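Local coordinates for DNA ligase D 3'-phosphoesterase domain-containing protein (Methanocella paludicola, PDB 5DMP), which probably hydrolyses phosphomonoesters and phosphodiesters at the 3' ends of DNA strands in archaeal non-homologous end-joining repair, at residues K35-D40 / K113-S118. Residues are numbered along the deposited sequence; the frame is centred on the assembly and turned at random.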
# COMPACT_ATOMS: atom_id res chain seq x y z
N LYS A 35 -9.92 -0.53 -3.81
CA LYS A 35 -10.75 0.17 -2.78
C LYS A 35 -9.88 0.68 -1.62
O LYS A 35 -10.36 1.24 -0.61
CB LYS A 35 -11.78 -0.80 -2.18
CG LYS A 35 -12.85 -1.32 -3.17
CD LYS A 35 -14.11 -1.82 -2.42
CE LYS A 35 -14.79 -0.65 -1.68
NZ LYS A 35 -15.51 -0.91 -0.37
N GLY A 36 -8.58 0.54 -1.77
CA GLY A 36 -7.70 1.04 -0.67
C GLY A 36 -7.65 0.11 0.55
O GLY A 36 -8.33 -0.96 0.59
N PRO A 37 -6.80 0.46 1.55
CA PRO A 37 -6.62 -0.40 2.70
C PRO A 37 -7.89 -0.38 3.55
O PRO A 37 -8.67 0.61 3.46
CB PRO A 37 -5.49 0.27 3.49
CG PRO A 37 -5.52 1.70 3.06
CD PRO A 37 -5.94 1.68 1.60
N SER A 38 -8.09 -1.44 4.30
CA SER A 38 -9.14 -1.42 5.32
C SER A 38 -8.48 -1.67 6.66
O SER A 38 -7.54 -2.49 6.78
CB SER A 38 -10.24 -2.47 4.98
OG SER A 38 -11.15 -2.58 6.07
N LEU A 39 -9.00 -1.01 7.72
CA LEU A 39 -8.51 -1.26 9.09
C LEU A 39 -9.10 -2.52 9.68
O LEU A 39 -8.64 -2.99 10.74
CB LEU A 39 -8.94 -0.07 10.02
CG LEU A 39 -8.42 1.28 9.56
CD1 LEU A 39 -8.94 2.45 10.46
CD2 LEU A 39 -6.89 1.24 9.55
N ASP A 40 -10.14 -3.08 9.02
CA ASP A 40 -10.88 -4.25 9.56
C ASP A 40 -10.24 -5.55 9.07
O ASP A 40 -10.20 -5.74 7.86
CB ASP A 40 -12.33 -4.16 9.05
CG ASP A 40 -13.23 -5.25 9.60
OD1 ASP A 40 -12.76 -6.28 10.12
OD2 ASP A 40 -14.45 -5.03 9.53
N LYS A 113 1.29 7.35 8.83
CA LYS A 113 0.50 8.33 9.54
C LYS A 113 -0.96 7.89 9.57
O LYS A 113 -1.68 8.24 10.52
CB LYS A 113 0.59 9.72 8.89
CG LYS A 113 2.03 10.20 8.69
CD LYS A 113 2.71 10.60 10.00
CE LYS A 113 2.84 12.12 10.10
NZ LYS A 113 2.94 12.50 11.53
N LYS A 114 -1.40 7.14 8.56
CA LYS A 114 -2.79 6.71 8.54
C LYS A 114 -2.94 5.24 8.93
O LYS A 114 -3.90 4.86 9.65
CB LYS A 114 -3.49 6.99 7.22
CG LYS A 114 -3.53 8.53 6.87
CD LYS A 114 -4.20 8.73 5.53
CE LYS A 114 -4.16 10.24 5.12
NZ LYS A 114 -4.63 10.38 3.71
N LEU A 115 -2.04 4.41 8.42
CA LEU A 115 -2.00 2.98 8.75
C LEU A 115 -0.86 2.72 9.69
O LEU A 115 0.29 3.14 9.44
CB LEU A 115 -1.80 2.15 7.46
CG LEU A 115 -2.79 2.17 6.31
CD1 LEU A 115 -2.47 0.99 5.41
CD2 LEU A 115 -4.23 2.06 6.90
N LYS A 116 -1.14 2.07 10.81
CA LYS A 116 -0.08 1.76 11.78
C LYS A 116 -0.41 0.48 12.37
O LYS A 116 -1.20 0.42 13.32
CB LYS A 116 -0.03 2.70 13.01
CG LYS A 116 -0.20 4.18 12.84
CD LYS A 116 0.24 4.84 14.17
CE LYS A 116 -0.12 6.33 14.20
NZ LYS A 116 0.84 7.15 13.41
N GLY A 117 0.21 -0.57 11.90
CA GLY A 117 -0.07 -1.88 12.52
C GLY A 117 0.19 -2.98 11.52
O GLY A 117 0.77 -2.73 10.44
N SER A 118 -0.15 -4.21 11.91
CA SER A 118 0.22 -5.38 11.13
C SER A 118 -0.72 -5.64 9.96
O SER A 118 -1.95 -5.63 10.14
CB SER A 118 0.31 -6.58 12.09
OG SER A 118 -0.94 -6.71 12.73
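K114 NZ is gripped by the backbone carbonyls of W77, A152 and D154; the next residue, L115, meets P37 and L39 between two loops that connect strands of the antiparallel sheet of this LigD-type phosphoesterase domain. One loop follows strand 27-33 and the other leads into strand 118-123. The carboxylate of D78 holds the second loop as well, OD1 accepting from K113 N and OD2 from L115 N. The case illustrates how two segments can meet through apolar side chains while polar bonds to their own surroundings hold each in shape. In 35-40 the shaping bond makes an ST turn: D40 N donates to S38 OG at 3.2 Å, nearly straight at 160°.

L115 serves both partners because its CG lies beside the backbone N, opposite the carbonyl carbon (chi1 -60°), which carries the methyl fork across to the other loop. CD1 meets the proline ring at its CB and CG, 3.7 Å from P37 CB. The second branch bears on the same ring, where P37 CB and L115 CD2 are 4.1 Å apart. An alanine here, lacking CG and both methyls, would probably leave P37 CB and L39 CD2 without their apolar partner, open a gap between the two loops and take a contact from Y6 and I8 of strand 5-12. L39 joins through one methyl, its CD2 lying 3.8 Å from L115 CD2.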